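Local coordinates for aspartate aminotransferase (Leishmania major, PDB 4H51) that catalyses the pyridoxal-phosphate-dependent transfer of an amino group between L-aspartate and 2-oxoglutarate, working as a homodimer, at the interface of chains A and B. Sequence-based numbering; all coordinates share one arbitrary frame. Chains: chain A/B, Aspartate aminotransferase.

Contact 1: the interface of chains A and B. Residues chain A 33, 51, 53, 264, 269-271, 273; chain B 81-83.
B:Tyr83 reaches from one subunit into the other and lies against A:Tyr270, A:Ile51 and A:Arg273. This is the shared active site of a class-I (aspartate) aminotransferase, where a tyrosine from the neighbouring chain extends toward the phosphate of the cofactor.

From CB, the B:Tyr83 side chain leaves the backbone with CG anti to the carbonyl carbon (chi1 -74°), which carries the ring into chain A. At CG the tip of A:Phe33 approaches from one face, its CZ 4.3 Å from CG of B:Tyr83. The opposite face belongs to A:Tyr270, whose CB sits over the ring centre in a CH-pi contact. The A:Tyr270 ring then turns one edge down onto that same face, its CD2 3.7 Å from CE2 of B:Tyr83, with the two ring planes 68° apart. Along the CD2-CE2 side the rim meets the branch methyl of A:Ile51, CG2 lying 3.8 Å from CE2 of B:Tyr83. The other rim has A:Arg273 in the plane of the ring, with NH1 3.5 Å from CE1 of B:Tyr83. That NH1 is itself steadied by a hydrogen bond of 3.0 Å to the backbone O of A:Tyr270, so the residue capping the face also positions the guanidinium at the edge. At the tip, the phenol OH comes to 3.8 Å from CB of A:Ser264, the neighbour of A:Lys265, which carries the cofactor as a Schiff base.

The loop bearing the tyrosine is pinned beside it. A:Ser271 N, in the 3-10 helix 270-272, gives a 2.8 Å hydrogen bond to B:Tyr81 O, arriving from above the carbonyl plane. Over A:Tyr270 the backbone O of A:Ser264 sits 3.3 Å above the ring centre, while B:Glu82 bends its carboxylate toward the methyl of A:Ala53.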
# COMPACT_ATOMS: atom_id res chain seq x y z
N PHE A 33 -10.84 12.47 -8.44
CA PHE A 33 -9.82 13.22 -7.68
C PHE A 33 -9.51 14.56 -8.31
O PHE A 33 -9.32 15.55 -7.60
CB PHE A 33 -8.56 12.40 -7.44
CG PHE A 33 -8.60 11.57 -6.18
CD1 PHE A 33 -9.40 10.45 -6.10
CD2 PHE A 33 -7.87 11.91 -5.07
CE1 PHE A 33 -9.46 9.68 -4.96
CE2 PHE A 33 -7.89 11.14 -3.93
CZ PHE A 33 -8.71 10.04 -3.85
N ILE A 51 -16.11 13.79 -3.68
CA ILE A 51 -15.75 12.51 -3.06
C ILE A 51 -16.75 12.19 -1.92
O ILE A 51 -17.20 13.09 -1.22
CB ILE A 51 -14.32 12.54 -2.55
CG1 ILE A 51 -13.36 12.61 -3.73
CG2 ILE A 51 -14.01 11.32 -1.65
CD1 ILE A 51 -11.95 12.93 -3.30
N ALA A 53 -17.09 11.63 1.22
CA ALA A 53 -16.52 11.76 2.55
C ALA A 53 -17.50 12.58 3.43
O ALA A 53 -18.06 13.59 2.98
CB ALA A 53 -15.17 12.46 2.49
N SER A 264 -12.76 3.22 5.50
CA SER A 264 -12.59 4.63 5.14
C SER A 264 -13.81 5.45 5.53
O SER A 264 -13.66 6.51 6.16
CB SER A 264 -12.34 4.81 3.62
OG SER A 264 -11.08 4.32 3.27
N LEU A 269 -11.67 6.65 8.42
CA LEU A 269 -10.22 6.45 8.34
C LEU A 269 -9.69 6.52 6.91
O LEU A 269 -8.74 5.82 6.54
CB LEU A 269 -9.88 5.11 8.98
CG LEU A 269 -10.16 4.98 10.49
CD1 LEU A 269 -9.80 3.60 11.04
CD2 LEU A 269 -9.50 6.06 11.33
N TYR A 270 -10.30 7.34 6.09
CA TYR A 270 -9.88 7.49 4.69
C TYR A 270 -8.38 7.50 4.53
O TYR A 270 -7.88 6.73 3.76
CB TYR A 270 -10.41 8.79 4.06
CG TYR A 270 -11.85 9.08 4.37
CD1 TYR A 270 -12.21 9.77 5.48
CD2 TYR A 270 -12.87 8.68 3.48
CE1 TYR A 270 -13.54 10.03 5.77
CE2 TYR A 270 -14.18 8.96 3.77
CZ TYR A 270 -14.51 9.64 4.90
OH TYR A 270 -15.85 9.84 5.18
N SER A 271 -7.69 8.35 5.29
CA SER A 271 -6.22 8.55 5.06
C SER A 271 -5.38 7.40 5.59
O SER A 271 -4.21 7.33 5.28
CB SER A 271 -5.72 9.85 5.70
OG SER A 271 -5.91 9.89 7.11
N ARG A 273 -6.11 3.97 5.46
CA ARG A 273 -6.11 2.84 4.53
C ARG A 273 -6.29 1.49 5.21
O ARG A 273 -5.45 0.61 5.07
CB ARG A 273 -4.83 2.79 3.63
CG ARG A 273 -4.31 4.10 3.11
CD ARG A 273 -5.28 5.04 2.36
NE ARG A 273 -5.81 4.44 1.15
CZ ARG A 273 -7.09 4.21 0.88
NH1 ARG A 273 -8.06 4.56 1.73
NH2 ARG A 273 -7.41 3.63 -0.24
N TYR B 81 -8.71 13.08 8.75
CA TYR B 81 -8.30 11.82 8.10
C TYR B 81 -8.79 11.78 6.66
O TYR B 81 -9.04 10.70 6.11
CB TYR B 81 -8.93 10.63 8.86
CG TYR B 81 -8.40 10.49 10.23
CD1 TYR B 81 -7.24 9.80 10.47
CD2 TYR B 81 -9.04 11.07 11.31
CE1 TYR B 81 -6.72 9.67 11.74
CE2 TYR B 81 -8.53 10.95 12.59
CZ TYR B 81 -7.38 10.23 12.79
OH TYR B 81 -6.86 10.12 14.05
N GLU B 82 -8.99 12.95 6.05
CA GLU B 82 -9.42 13.00 4.67
C GLU B 82 -8.36 12.42 3.77
O GLU B 82 -7.17 12.46 4.09
CB GLU B 82 -9.71 14.42 4.22
CG GLU B 82 -10.69 15.11 5.15
CD GLU B 82 -11.90 14.31 5.34
OE1 GLU B 82 -12.45 13.99 4.31
OE2 GLU B 82 -12.31 14.02 6.53
N TYR B 83 -8.81 11.86 2.65
CA TYR B 83 -7.87 11.23 1.72
C TYR B 83 -6.70 12.16 1.42
O TYR B 83 -6.88 13.36 1.17
CB TYR B 83 -8.53 10.90 0.38
CG TYR B 83 -9.49 9.72 0.38
CD1 TYR B 83 -9.03 8.42 0.65
CD2 TYR B 83 -10.82 9.89 0.04
CE1 TYR B 83 -9.90 7.34 0.62
CE2 TYR B 83 -11.71 8.83 -0.00
CZ TYR B 83 -11.24 7.55 0.28
OH TYR B 83 -12.13 6.49 0.22

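Contact 2: the interface of chains A and B. Residues chain A 30, 119, 147, 149, 153; chain B 299-300, 302-303.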
# COMPACT_ATOMS: atom_id res chain seq x y z
N ASP A 30 -7.30 11.18 -12.90
CA ASP A 30 -8.45 10.54 -12.33
C ASP A 30 -9.61 11.52 -12.30
O ASP A 30 -9.46 12.62 -11.77
CB ASP A 30 -8.13 10.10 -10.90
CG ASP A 30 -9.26 9.32 -10.30
OD1 ASP A 30 -9.40 8.13 -10.64
OD2 ASP A 30 -10.02 9.89 -9.52
N THR A 119 -9.90 -0.31 -1.74
CA THR A 119 -9.31 -0.34 -3.06
C THR A 119 -8.30 -1.46 -3.10
O THR A 119 -8.26 -2.27 -4.04
CB THR A 119 -8.60 0.96 -3.43
OG1 THR A 119 -9.49 2.07 -3.35
CG2 THR A 119 -8.11 0.87 -4.84
N TRP A 147 -18.79 2.14 -9.46
CA TRP A 147 -17.64 2.94 -9.07
C TRP A 147 -16.60 2.96 -10.19
O TRP A 147 -16.16 1.89 -10.60
CB TRP A 147 -17.06 2.27 -7.82
CG TRP A 147 -15.93 2.98 -7.11
CD1 TRP A 147 -15.93 4.29 -6.66
CD2 TRP A 147 -14.66 2.42 -6.67
NE1 TRP A 147 -14.73 4.59 -6.05
CE2 TRP A 147 -13.93 3.51 -6.02
CE3 TRP A 147 -14.06 1.18 -6.77
CZ2 TRP A 147 -12.69 3.32 -5.46
CZ3 TRP A 147 -12.79 1.03 -6.23
CH2 TRP A 147 -12.15 2.07 -5.58
N ASN A 149 -13.46 3.46 -10.61
CA ASN A 149 -12.22 2.79 -10.37
C ASN A 149 -12.36 1.27 -10.45
O ASN A 149 -11.37 0.64 -10.54
CB ASN A 149 -11.60 3.20 -9.04
CG ASN A 149 -10.09 3.07 -9.05
OD1 ASN A 149 -9.49 3.26 -10.11
ND2 ASN A 149 -9.47 2.76 -7.87
N VAL A 153 -9.06 -0.94 -11.81
CA VAL A 153 -8.46 -1.89 -10.84
C VAL A 153 -8.48 -3.28 -11.46
O VAL A 153 -7.47 -3.99 -11.44
CB VAL A 153 -9.22 -1.82 -9.47
CG1 VAL A 153 -8.80 -2.95 -8.55
CG2 VAL A 153 -8.98 -0.46 -8.81
N ARG B 299 -3.50 4.66 -8.37
CA ARG B 299 -4.96 4.65 -8.27
C ARG B 299 -5.55 3.27 -8.54
O ARG B 299 -6.54 2.86 -7.91
CB ARG B 299 -5.54 5.63 -9.28
CG ARG B 299 -7.05 5.75 -9.34
CD ARG B 299 -7.73 6.02 -8.01
NE ARG B 299 -9.02 6.67 -8.22
CZ ARG B 299 -10.06 6.65 -7.38
NH1 ARG B 299 -10.05 5.97 -6.24
NH2 ARG B 299 -11.16 7.34 -7.68
N GLU B 300 -4.95 2.54 -9.46
CA GLU B 300 -5.51 1.24 -9.84
C GLU B 300 -5.13 0.12 -8.86
O GLU B 300 -5.60 -1.03 -8.98
CB GLU B 300 -5.22 0.94 -11.31
CG GLU B 300 -3.85 0.45 -11.59
CD GLU B 300 -3.39 0.61 -13.05
OE1 GLU B 300 -2.28 0.20 -13.28
OE2 GLU B 300 -4.10 1.15 -13.94
N TYR B 302 -4.24 1.01 -4.99
CA TYR B 302 -4.64 1.31 -3.63
C TYR B 302 -5.19 2.72 -3.47
O TYR B 302 -5.42 3.14 -2.38
CB TYR B 302 -3.50 1.04 -2.65
CG TYR B 302 -2.26 1.84 -2.88
CD1 TYR B 302 -2.11 3.11 -2.34
CD2 TYR B 302 -1.25 1.37 -3.72
CE1 TYR B 302 -0.97 3.86 -2.57
CE2 TYR B 302 -0.08 2.11 -3.96
CZ TYR B 302 0.04 3.37 -3.41
OH TYR B 302 1.18 4.13 -3.64
N THR B 303 -5.43 3.42 -4.59
CA THR B 303 -6.00 4.76 -4.59
C THR B 303 -5.05 5.85 -4.06
O THR B 303 -4.72 6.82 -4.78
CB THR B 303 -7.38 4.82 -3.89
OG1 THR B 303 -8.35 4.15 -4.70
CG2 THR B 303 -7.84 6.26 -3.72
O HOH W 1 -5.34 -3.61 -9.72
O HOH W 2 -13.37 7.51 -5.58
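B:Arg299 lays its guanidinium under the amide of A:Asn149 and points its NE edge at A:Asp30. The site lies at the substrate end of an aspartate aminotransferase active site, where this arginine of the neighbouring subunit is the one that recognises the distal carboxylate of dicarboxylic substrates.

The arginine leaves helix 287-299 with CG anti to the backbone N (chi1 180°) and bends at chi2, which brings NE round to face the aspartate. A:Asp30 comes across it at about a right angle, the carboxylate plane turned 69° from the guanidinium. The salt bridge runs from NE of B:Arg299 to OD1 of A:Asp30, 2.9 Å and essentially straight. It lies in the guanidinium plane at the donor end but meets OD1 from above the carboxylate plane. This crossed pose leaves NH2 with a weak second bond to OD2, so the pair is far from a flat two-pronged one. The aspartate may hold the arginine in place when no substrate carboxylate is there.

A:Asn149 crosses the arginine at a slant, but its amide lies nearly parallel to the guanidinium, stacked at 25°, with CG over one face toward the rim. Its ND2 reaches past to the backbone, giving a 2.9 Å hydrogen bond to O of B:Arg299, so one amide both covers the group and ties down its main chain. A:Trp147 stands almost perpendicular to the guanidinium, and its NE1 is joined to NH2 of B:Arg299 through a water.

At another edge, NH1 of B:Arg299 bonds in plane to OG1 of B:Thr303 at 2.9 Å. That hydroxyl meets OG1 of A:Thr119 tip to tip at 2.7 Å, the two side chains crossing. A second water links the backbone O atoms of A:Val153 and B:Glu300.

B:Arg299 closes helix 287-299, and the loop after it carries B:Thr303; facing them in chain A are the first turn of helix 117-129, the start of helix 149-156 with the loop before it, and the loop just before helix 31-41.

The C-alpha centres of contact 1 and contact 2 lie about 13 Å apart, and in both chain B supplies residues to the active site of chain A. They are joined through the start of chain A helix 31-41: A:Phe33 in its first turn serves contact 1, and A:Asp30 just before it serves contact 2. Contact 1 belongs to the phosphate end of the cofactor site, contact 2 to the side that receives the substrate's distal carboxylate. The two-fold axis repeats both with chains exchanged, so each active site is completed by its partner, consistent with the homodimer as the working unit.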